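Uly1 (PDB 7DRQ) cleaves ulvan, a sulfated polysaccharide of green algae, as a calcium-binding lyase of polysaccharide lyase family 24, presumably by beta-elimination. Local coordinates at residues V74-Y79 with I111-S116; E90-H95 with T182-L187; I122-D127 with T168-D173. All coordinates share one frame; numbering follows the deposited sequence.

Contact 1 of 3, residues V74-Y79 with I111-S116; sequences VMLTRY and IAVAIS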
loop_
_atom_site.group_PDB
_atom_site.type_symbol
_atom_site.label_atom_id
_atom_site.label_comp_id
_atom_site.label_asym_id
_atom_site.label_seq_id
_atom_site.Cartn_x
_atom_site.Cartn_y
_atom_site.Cartn_z
ATOM N N VAL A 74 12.076 -2.598 -13.263
ATOM C CA VAL A 74 11.509 -3.251 -12.086
ATOM C C VAL A 74 12.528 -4.227 -11.506
ATOM O O VAL A 74 13.048 -5.096 -12.215
ATOM C CB VAL A 74 10.207 -3.974 -12.467
ATOM C CG1 VAL A 74 9.771 -4.927 -11.362
ATOM C CG2 VAL A 74 9.095 -2.958 -12.796
HETATM N N MSE A 75 12.815 -4.094 -10.212
HETATM C CA MSE A 75 13.799 -4.963 -9.548
HETATM C C MSE A 75 13.198 -5.721 -8.382
HETATM O O MSE A 75 12.320 -5.213 -7.693
HETATM C CB MSE A 75 14.996 -4.162 -9.022
HETATM C CG MSE A 75 15.495 -3.054 -9.930
HETATM SE SE MSE A 75 16.344 -3.743 -11.536
HETATM C CE MSE A 75 17.823 -4.776 -10.768
ATOM N N LEU A 76 13.709 -6.932 -8.139
ATOM C CA LEU A 76 13.322 -7.736 -6.990
ATOM C C LEU A 76 14.585 -8.236 -6.306
ATOM O O LEU A 76 15.386 -8.940 -6.926
ATOM C CB LEU A 76 12.425 -8.910 -7.414
ATOM C CG LEU A 76 12.161 -9.916 -6.284
ATOM C CD1 LEU A 76 11.417 -9.239 -5.132
ATOM C CD2 LEU A 76 11.397 -11.146 -6.793
ATOM N N THR A 77 14.775 -7.847 -5.047
ATOM C CA THR A 77 15.946 -8.229 -4.259
ATOM C C THR A 77 15.519 -9.177 -3.151
ATOM O O THR A 77 14.473 -8.980 -2.520
ATOM C CB THR A 77 16.623 -7.000 -3.639
ATOM O OG1 THR A 77 17.081 -6.123 -4.671
ATOM C CG2 THR A 77 17.828 -7.423 -2.777
ATOM N N ARG A 78 16.315 -10.213 -2.918
ATOM C CA ARG A 78 16.058 -11.143 -1.830
ATOM C C ARG A 78 17.278 -11.166 -0.927
ATOM O O ARG A 78 18.373 -11.504 -1.381
ATOM C CB ARG A 78 15.753 -12.548 -2.356
ATOM C CG ARG A 78 15.357 -13.525 -1.250
ATOM C CD ARG A 78 15.212 -14.947 -1.791
ATOM N NE ARG A 78 16.515 -15.498 -2.169
ATOM C CZ ARG A 78 16.702 -16.710 -2.680
ATOM N NH1 ARG A 78 15.664 -17.533 -2.872
ATOM N NH2 ARG A 78 17.931 -17.112 -3.003
ATOM N N TYR A 79 17.085 -10.793 0.335
ATOM C CA TYR A 79 18.126 -10.844 1.357
ATOM C C TYR A 79 17.924 -12.087 2.216
ATOM O O TYR A 79 16.813 -12.351 2.690
ATOM C CB TYR A 79 18.089 -9.577 2.221
ATOM C CG TYR A 79 18.925 -9.675 3.471
ATOM C CD1 TYR A 79 20.304 -9.526 3.415
ATOM C CD2 TYR A 79 18.344 -9.931 4.706
ATOM C CE1 TYR A 79 21.085 -9.628 4.555
ATOM C CE2 TYR A 79 19.129 -10.030 5.867
ATOM C CZ TYR A 79 20.496 -9.878 5.775
ATOM O OH TYR A 79 21.272 -9.983 6.921
ATOM N N ILE A 111 5.536 -1.324 -6.964
ATOM C CA ILE A 111 5.739 -2.749 -7.203
ATOM C C ILE A 111 5.420 -3.484 -5.911
ATOM O O ILE A 111 6.193 -3.417 -4.946
ATOM C CB ILE A 111 7.172 -3.061 -7.644
ATOM C CG1 ILE A 111 7.632 -2.133 -8.778
ATOM C CG2 ILE A 111 7.286 -4.548 -8.021
ATOM C CD1 ILE A 111 9.168 -1.930 -8.774
ATOM N N ALA A 112 4.311 -4.218 -5.899
ATOM C CA ALA A 112 3.938 -5.022 -4.745
ATOM C C ALA A 112 4.476 -6.437 -4.911
ATOM O O ALA A 112 4.524 -6.967 -6.023
ATOM C CB ALA A 112 2.420 -5.070 -4.575
ATOM N N VAL A 113 4.899 -7.038 -3.797
ATOM C CA VAL A 113 5.450 -8.387 -3.811
ATOM C C VAL A 113 4.754 -9.219 -2.740
ATOM O O VAL A 113 4.397 -8.716 -1.670
ATOM C CB VAL A 113 6.988 -8.392 -3.603
ATOM C CG1 VAL A 113 7.362 -7.756 -2.242
ATOM C CG2 VAL A 113 7.559 -9.803 -3.738
ATOM N N ALA A 114 4.554 -10.502 -3.039
ATOM C CA ALA A 114 4.095 -11.461 -2.044
ATOM C C ALA A 114 4.693 -12.832 -2.325
ATOM O O ALA A 114 4.992 -13.176 -3.474
ATOM C CB ALA A 114 2.565 -11.586 -2.025
ATOM N N ILE A 115 4.842 -13.615 -1.260
ATOM C CA ILE A 115 5.184 -15.036 -1.331
ATOM C C ILE A 115 3.970 -15.840 -0.876
ATOM O O ILE A 115 3.345 -15.499 0.132
ATOM C CB ILE A 115 6.407 -15.354 -0.447
ATOM C CG1 ILE A 115 7.560 -14.383 -0.720
ATOM C CG2 ILE A 115 6.840 -16.806 -0.636
ATOM C CD1 ILE A 115 8.079 -14.434 -2.122
ATOM N N SER A 116 3.620 -16.898 -1.619
ATOM C CA SER A 116 2.684 -17.888 -1.076
ATOM C C SER A 116 3.428 -18.806 -0.121
ATOM O O SER A 116 4.361 -19.490 -0.542
ATOM C CB SER A 116 2.049 -18.739 -2.161
ATOM O OG SER A 116 1.322 -19.814 -1.543
#

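Contact 2 of 3, residues E90-H95 with T182-L187; sequences EFPHQH and TDYKHL. With CA (calcium ion), chain C.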
loop_
_atom_site.group_PDB
_atom_site.type_symbol
_atom_site.label_atom_id
_atom_site.label_comp_id
_atom_site.label_asym_id
_atom_site.label_seq_id
_atom_site.Cartn_x
_atom_site.Cartn_y
_atom_site.Cartn_z
ATOM N N GLU A 90 16.569 -8.434 -12.310
ATOM C CA GLU A 90 16.104 -7.321 -13.128
ATOM C C GLU A 90 15.007 -7.809 -14.068
ATOM O O GLU A 90 15.214 -8.759 -14.832
ATOM C CB GLU A 90 17.250 -6.711 -13.934
ATOM C CG GLU A 90 16.803 -5.616 -14.879
ATOM C CD GLU A 90 17.884 -5.213 -15.861
ATOM O OE1 GLU A 90 19.072 -5.390 -15.540
ATOM O OE2 GLU A 90 17.537 -4.725 -16.955
ATOM N N PHE A 91 13.867 -7.157 -14.018
ATOM C CA PHE A 91 12.766 -7.474 -14.914
ATOM C C PHE A 91 12.780 -6.547 -16.123
ATOM O O PHE A 91 13.241 -5.407 -16.035
ATOM C CB PHE A 91 11.418 -7.359 -14.186
ATOM C CG PHE A 91 11.104 -8.557 -13.340
ATOM C CD1 PHE A 91 11.612 -8.662 -12.058
ATOM C CD2 PHE A 91 10.325 -9.596 -13.837
ATOM C CE1 PHE A 91 11.354 -9.784 -11.285
ATOM C CE2 PHE A 91 10.055 -10.722 -13.062
ATOM C CZ PHE A 91 10.566 -10.812 -11.790
ATOM N N PRO A 92 12.310 -7.030 -17.275
ATOM C CA PRO A 92 12.363 -6.195 -18.486
ATOM C C PRO A 92 11.524 -4.936 -18.391
ATOM O O PRO A 92 11.878 -3.928 -19.013
ATOM C CB PRO A 92 11.836 -7.132 -19.586
ATOM C CG PRO A 92 12.067 -8.515 -19.071
ATOM C CD PRO A 92 12.004 -8.442 -17.566
ATOM N N HIS A 93 10.421 -4.960 -17.646
ATOM C CA HIS A 93 9.525 -3.808 -17.619
ATOM C C HIS A 93 10.197 -2.582 -17.007
ATOM O O HIS A 93 10.905 -2.682 -16.004
ATOM C CB HIS A 93 8.272 -4.113 -16.818
ATOM C CG HIS A 93 7.261 -3.008 -16.868
ATOM N ND1 HIS A 93 6.489 -2.765 -17.984
ATOM C CD2 HIS A 93 6.911 -2.072 -15.955
ATOM C CE1 HIS A 93 5.690 -1.738 -17.749
ATOM N NE2 HIS A 93 5.930 -1.295 -16.528
ATOM N N GLN A 94 9.913 -1.411 -17.580
ATOM C CA GLN A 94 10.411 -0.138 -17.074
ATOM C C GLN A 94 9.230 0.738 -16.693
ATOM O O GLN A 94 8.204 0.723 -17.371
ATOM C CB GLN A 94 11.276 0.598 -18.112
ATOM C CG GLN A 94 12.515 -0.174 -18.559
ATOM C CD GLN A 94 13.029 0.306 -19.896
ATOM O OE1 GLN A 94 12.494 -0.063 -20.947
ATOM N NE2 GLN A 94 14.057 1.148 -19.868
ATOM N N HIS A 95 9.378 1.491 -15.596
ATOM C CA HIS A 95 8.334 2.412 -15.144
ATOM C C HIS A 95 7.825 3.254 -16.309
ATOM O O HIS A 95 8.611 3.909 -17.000
ATOM C CB HIS A 95 8.913 3.309 -14.038
ATOM C CG HIS A 95 7.943 4.306 -13.477
ATOM N ND1 HIS A 95 6.663 3.971 -13.082
ATOM C CD2 HIS A 95 8.083 5.630 -13.218
ATOM C CE1 HIS A 95 6.052 5.049 -12.617
ATOM N NE2 HIS A 95 6.891 6.069 -12.691
ATOM N N THR A 182 10.547 -11.877 -23.985
ATOM C CA THR A 182 10.866 -11.297 -22.681
ATOM C C THR A 182 9.644 -10.641 -22.043
ATOM O O THR A 182 9.777 -9.720 -21.226
ATOM C CB THR A 182 12.020 -10.301 -22.780
ATOM O OG1 THR A 182 11.608 -9.153 -23.524
ATOM C CG2 THR A 182 13.207 -10.941 -23.475
ATOM N N ASP A 183 8.451 -11.115 -22.411
ATOM C CA ASP A 183 7.188 -10.640 -21.847
ATOM C C ASP A 183 6.883 -11.493 -20.621
ATOM O O ASP A 183 6.455 -12.650 -20.737
ATOM C CB ASP A 183 6.084 -10.715 -22.902
ATOM C CG ASP A 183 4.728 -10.215 -22.409
ATOM O OD1 ASP A 183 4.546 -9.957 -21.196
ATOM O OD2 ASP A 183 3.821 -10.108 -23.269
ATOM N N TYR A 184 7.117 -10.922 -19.436
ATOM C CA TYR A 184 6.768 -11.552 -18.169
ATOM C C TYR A 184 5.509 -10.967 -17.542
ATOM O O TYR A 184 5.235 -11.237 -16.365
ATOM C CB TYR A 184 7.926 -11.427 -17.179
ATOM C CG TYR A 184 9.107 -12.295 -17.539
ATOM C CD1 TYR A 184 10.090 -11.828 -18.399
ATOM C CD2 TYR A 184 9.237 -13.574 -17.013
ATOM C CE1 TYR A 184 11.173 -12.616 -18.732
ATOM C CE2 TYR A 184 10.322 -14.370 -17.342
ATOM C CZ TYR A 184 11.279 -13.881 -18.203
ATOM O OH TYR A 184 12.366 -14.649 -18.540
ATOM N N LYS A 185 4.741 -10.172 -18.285
ATOM C CA LYS A 185 3.604 -9.448 -17.728
ATOM C C LYS A 185 2.308 -10.115 -18.172
ATOM O O LYS A 185 2.061 -10.279 -19.371
ATOM C CB LYS A 185 3.634 -7.976 -18.147
ATOM C CG LYS A 185 4.834 -7.183 -17.571
ATOM C CD LYS A 185 4.806 -5.731 -18.051
ATOM C CE LYS A 185 5.113 -5.645 -19.545
ATOM N NZ LYS A 185 5.003 -4.254 -20.090
ATOM N N HIS A 186 1.504 -10.520 -17.201
ATOM C CA HIS A 186 0.252 -11.208 -17.441
ATOM C C HIS A 186 -0.909 -10.252 -17.216
ATOM O O HIS A 186 -0.904 -9.451 -16.276
ATOM C CB HIS A 186 0.132 -12.424 -16.530
ATOM C CG HIS A 186 1.198 -13.441 -16.777
ATOM N ND1 HIS A 186 1.000 -14.542 -17.583
ATOM C CD2 HIS A 186 2.486 -13.502 -16.357
ATOM C CE1 HIS A 186 2.117 -15.249 -17.634
ATOM N NE2 HIS A 186 3.035 -14.637 -16.901
ATOM N N LEU A 187 -1.897 -10.345 -18.084
ATOM C CA LEU A 187 -3.010 -9.408 -18.093
ATOM C C LEU A 187 -4.130 -9.822 -17.147
ATOM O O LEU A 187 -5.147 -9.118 -17.062
ATOM C CB LEU A 187 -3.545 -9.282 -19.527
ATOM C CG LEU A 187 -4.352 -8.043 -19.902
ATOM C CD1 LEU A 187 -3.536 -6.783 -19.630
ATOM C CD2 LEU A 187 -4.768 -8.125 -21.362
HETATM CA CA CA C . 2.071 -9.570 -21.632
HETATM O O HOH W 1 -0.118 -8.740 -20.827
HETATM O O HOH W 2 0.869 -8.725 -23.664
HETATM O O HOH W 3 2.695 -7.202 -21.527
#

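Contact 3 of 3, residues I122-D127 with T168-D173; sequences IHLLYD and TQFVKD. With CA (calcium ion), chain C.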
loop_
_atom_site.group_PDB
_atom_site.type_symbol
_atom_site.label_atom_id
_atom_site.label_comp_id
_atom_site.label_asym_id
_atom_site.label_seq_id
_atom_site.Cartn_x
_atom_site.Cartn_y
_atom_site.Cartn_z
ATOM N N ILE A 122 6.253 -16.698 -6.070
ATOM C CA ILE A 122 6.472 -15.273 -5.884
ATOM C C ILE A 122 5.510 -14.532 -6.796
ATOM O O ILE A 122 5.352 -14.900 -7.963
ATOM C CB ILE A 122 7.920 -14.883 -6.222
ATOM C CG1 ILE A 122 8.904 -15.764 -5.441
ATOM C CG2 ILE A 122 8.151 -13.369 -5.989
ATOM C CD1 ILE A 122 10.327 -15.702 -5.980
ATOM N N HIS A 123 4.885 -13.486 -6.271
ATOM C CA HIS A 123 3.914 -12.703 -7.031
ATOM C C HIS A 123 4.297 -11.234 -7.018
ATOM O O HIS A 123 4.627 -10.687 -5.961
ATOM C CB HIS A 123 2.521 -12.916 -6.457
ATOM C CG HIS A 123 2.160 -14.360 -6.375
ATOM N ND1 HIS A 123 1.506 -15.013 -7.397
ATOM C CD2 HIS A 123 2.445 -15.301 -5.444
ATOM C CE1 HIS A 123 1.368 -16.288 -7.082
ATOM N NE2 HIS A 123 1.922 -16.490 -5.900
ATOM N N LEU A 124 4.250 -10.609 -8.196
ATOM C CA LEU A 124 4.570 -9.197 -8.377
ATOM C C LEU A 124 3.449 -8.504 -9.138
ATOM O O LEU A 124 2.997 -9.007 -10.174
ATOM C CB LEU A 124 5.880 -9.021 -9.148
ATOM C CG LEU A 124 7.120 -9.583 -8.457
ATOM C CD1 LEU A 124 8.237 -9.727 -9.466
ATOM C CD2 LEU A 124 7.530 -8.644 -7.318
ATOM N N LEU A 125 3.045 -7.337 -8.652
ATOM C CA LEU A 125 2.081 -6.482 -9.334
ATOM C C LEU A 125 2.671 -5.090 -9.427
ATOM O O LEU A 125 3.121 -4.546 -8.415
ATOM C CB LEU A 125 0.761 -6.450 -8.571
ATOM C CG LEU A 125 -0.042 -7.744 -8.677
ATOM C CD1 LEU A 125 -1.121 -7.771 -7.621
ATOM C CD2 LEU A 125 -0.656 -7.917 -10.072
ATOM N N TYR A 126 2.684 -4.497 -10.622
ATOM C CA TYR A 126 3.438 -3.252 -10.690
ATOM C C TYR A 126 2.935 -2.302 -11.767
ATOM O O TYR A 126 2.336 -2.704 -12.766
ATOM C CB TYR A 126 4.922 -3.524 -10.917
ATOM C CG TYR A 126 5.289 -4.571 -11.957
ATOM C CD1 TYR A 126 5.457 -4.223 -13.302
ATOM C CD2 TYR A 126 5.562 -5.887 -11.579
ATOM C CE1 TYR A 126 5.855 -5.173 -14.244
ATOM C CE2 TYR A 126 5.962 -6.844 -12.513
ATOM C CZ TYR A 126 6.108 -6.484 -13.842
ATOM O OH TYR A 126 6.508 -7.439 -14.765
ATOM N N ASP A 127 3.234 -1.021 -11.535
ATOM C CA ASP A 127 3.173 0.032 -12.545
ATOM C C ASP A 127 1.752 0.239 -13.056
ATOM O O ASP A 127 1.510 0.296 -14.263
ATOM C CB ASP A 127 4.136 -0.239 -13.701
ATOM C CG ASP A 127 4.621 1.047 -14.350
ATOM O OD1 ASP A 127 4.504 2.115 -13.709
ATOM O OD2 ASP A 127 5.120 1.001 -15.491
ATOM N N THR A 168 14.821 -17.027 -14.770
ATOM C CA THR A 168 14.423 -18.393 -15.098
ATOM C C THR A 168 13.293 -18.884 -14.197
ATOM O O THR A 168 12.491 -19.736 -14.609
ATOM C CB THR A 168 15.632 -19.332 -14.990
ATOM O OG1 THR A 168 16.643 -18.914 -15.913
ATOM C CG2 THR A 168 15.241 -20.757 -15.316
ATOM N N GLN A 169 13.196 -18.343 -12.981
ATOM C CA GLN A 169 12.159 -18.734 -12.037
ATOM C C GLN A 169 10.794 -18.136 -12.360
ATOM O O GLN A 169 9.798 -18.550 -11.754
ATOM C CB GLN A 169 12.557 -18.313 -10.619
ATOM C CG GLN A 169 13.718 -19.131 -10.069
ATOM C CD GLN A 169 13.441 -20.607 -10.179
ATOM O OE1 GLN A 169 12.611 -21.144 -9.456
ATOM N NE2 GLN A 169 14.127 -21.275 -11.105
ATOM N N PHE A 170 10.712 -17.196 -13.285
ATOM C CA PHE A 170 9.460 -16.499 -13.527
ATOM C C PHE A 170 8.836 -16.955 -14.836
ATOM O O PHE A 170 9.525 -17.429 -15.746
ATOM C CB PHE A 170 9.664 -14.982 -13.494
ATOM C CG PHE A 170 9.741 -14.453 -12.090
ATOM C CD1 PHE A 170 10.912 -14.600 -11.351
ATOM C CD2 PHE A 170 8.615 -13.918 -11.476
ATOM C CE1 PHE A 170 10.981 -14.159 -10.041
ATOM C CE2 PHE A 170 8.663 -13.474 -10.169
ATOM C CZ PHE A 170 9.861 -13.594 -9.441
ATOM N N VAL A 171 7.517 -16.839 -14.896
ATOM C CA VAL A 171 6.714 -17.464 -15.943
ATOM C C VAL A 171 6.401 -16.426 -17.004
ATOM O O VAL A 171 5.829 -15.368 -16.710
ATOM C CB VAL A 171 5.426 -18.074 -15.372
ATOM C CG1 VAL A 171 4.617 -18.720 -16.507
ATOM C CG2 VAL A 171 5.749 -19.078 -14.283
ATOM N N LYS A 172 6.765 -16.735 -18.245
ATOM C CA LYS A 172 6.519 -15.817 -19.343
ATOM C C LYS A 172 5.044 -15.801 -19.736
ATOM O O LYS A 172 4.309 -16.788 -19.580
ATOM C CB LYS A 172 7.385 -16.192 -20.551
ATOM C CG LYS A 172 8.888 -16.147 -20.282
ATOM C CD LYS A 172 9.695 -16.273 -21.565
ATOM C CE LYS A 172 11.171 -16.502 -21.276
ATOM N NZ LYS A 172 11.997 -16.477 -22.523
ATOM N N ASP A 173 4.614 -14.656 -20.255
ATOM C CA ASP A 173 3.340 -14.563 -20.955
ATOM C C ASP A 173 3.464 -15.353 -22.250
ATOM O O ASP A 173 4.221 -14.964 -23.141
ATOM C CB ASP A 173 2.998 -13.098 -21.223
ATOM C CG ASP A 173 1.672 -12.913 -21.946
ATOM O OD1 ASP A 173 1.045 -13.914 -22.348
ATOM O OD2 ASP A 173 1.244 -11.756 -22.107
HETATM CA CA CA C . 2.071 -9.570 -21.632
HETATM O O HOH W 1 -0.118 -8.740 -20.827
HETATM O O HOH W 2 0.869 -8.725 -23.664
HETATM O O HOH W 3 2.695 -7.202 -21.527
#

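Contact 1 of 3, residues V74-Y79 with I111-S116
No flat group takes part in the meeting of V74 and L76 with I111 and V113: branched methyls do the touching, and the rings, Y126 beside V74 and I111, F91 on V74 and F165 on L76, belong to the surroundings. The pairing illustrates how neighbouring blades of a beta-propeller stack. Strand 73-80 is the third strand of one antiparallel blade and strand 111-115 is the first strand, at one edge, of the next. Their segments run in broadly the same direction, inclined by 33° with 9.1 Å between the axes, so these two segments meet through side chains, without backbone bonds between them.

At one end, CD1 of I111 sits against the fork of V74, 4.0 Å from V74 CG1 and 4.2 Å from V74 CG2. The valine presents this fork with CG1 anti to its backbone N (chi1 167°), and the isoleucine reaches it along its CG1 branch; the two side chains cross at a slant. M75, a selenomethionine, points the other way, toward W64 and T88 within its own blade. One step along, L76 and V113 cross at about a right angle. V113 turns CG2 anti to its backbone N and forward to the leucine, while CG1 occupies the site between N and carbonyl carbon. The methyls that meet there are L76 CD1 and V113 CG2, 4.1 Å apart.

Contact 2 of 3, residues E90-H95 with T182-L187
P92 overlaps the backbone of T182 and the ring of Y184 with the outer corner of its pyrrolidine. Its CG lies 3.4 Å from the carbonyl oxygen of T182 and 3.9 Å from CD1 of Y184, the proline and tyrosine side chains crossing at about a right angle. The setting is the margin of a propeller blade: the chain turns a corner at P92, after strand 86-91, and a calcium-binding loop, ordered by an Asx turn, packs against that corner. Y184 also touches L167 and the side chain of K172.

The polar half belongs to H93 and K185. With CG anti to its backbone N (chi1 -175°), H93 turns its imidazole toward the loop, where K185 NZ donates to H93 ND1 over 3.0 Å. The ammonium approaches the ring edge but is tilted 24° out of the ring plane. K185 CD already lies 3.4 Å from H93 ND1, and the bend at chi3 sends CE and NZ on, so that NZ also reaches this nitrogen. Each group has a second partner: H93 NE2 is hydrogen-bonded to D127 OD2, and K185 NZ forms a salt bridge with D146. The imidazole is thus gripped at both nitrogens, which should fix its rotation.

While the K185 side chain faces H93, its backbone faces the metal. D183 gives both carboxylate oxygens to calcium, and K185 O, D173 OD2 and three waters make up the seven ligand atoms. The K185 amide closes the Asx turn with a 2.9 Å bond from its N to D183 OD1 (156° at the hydrogen), and K185 O lies 2.4 Å from the calcium ion.

Contact 3 of 3, residues I122-D127 with T168-D173
F170 has the most surface buried here, and I122 and L124, two residues apart on strand 122-126, receive its ring. This is a worked case of a long propeller loop that packs an aromatic residue against the sheet: the chain leaves strand 150-152, passes through a short 3-10 segment and brings F170 against strand 122-126, the middle strand of the three-stranded sheet. F170 sets CG anti to its carbonyl carbon (chi1 -79°), and from there the far end of the ring reaches the strand.

I122 meets that end at the ring edge. Its CG2 lies near the ring plane, 3.9 Å from F170 CZ, and its CB and CD1 are also close to CZ, at 4.0 and 4.1 Å from that atom. L124 comes in obliquely, with its CD1 3.8 Å from F170 CE2. Both aliphatic side chains lie at about a right angle to the phenylalanine. Their other neighbours continue the apolar layer, I115 beside I122 and V113 beside L124.

D173, three residues after F170, contributes one carboxylate oxygen, OD2, to the calcium ion at 2.4 Å, whose other protein ligands are D183 and K185; its OD1 is hydrogen-bonded to S175 OG. The chemistry is therefore divided along one short piece of chain: the hydrocarbon contact of F170 can hold the loop to the sheet without any directional bond across the two segments, while metal binding is left to D173, away from the buried ring.

How the contacts relate
From the N terminus, strand 73-80 opens contact 1, and the 90-95 corner opens contact 2 before contact 1 closes at strand 111-115; these two therefore cross. Contact 3 starts afterwards on strand 122-126 and closes at 168-173, lying wholly inside the loop that contact 2 closes at 182-187. Contacts 1 and 2 share a blade, since strands 73-80 and 86-91 are neighbours in it; contacts 1 and 3 share the next, where 111-115 pairs with 122-126. Contact 1 joins these two blades; contact 3 joins the long loop after strand 150-152 to the second blade, and contact 2 joins it to the corner that follows strand 86-91 of the first. A single calcium ion ties both loop segments together.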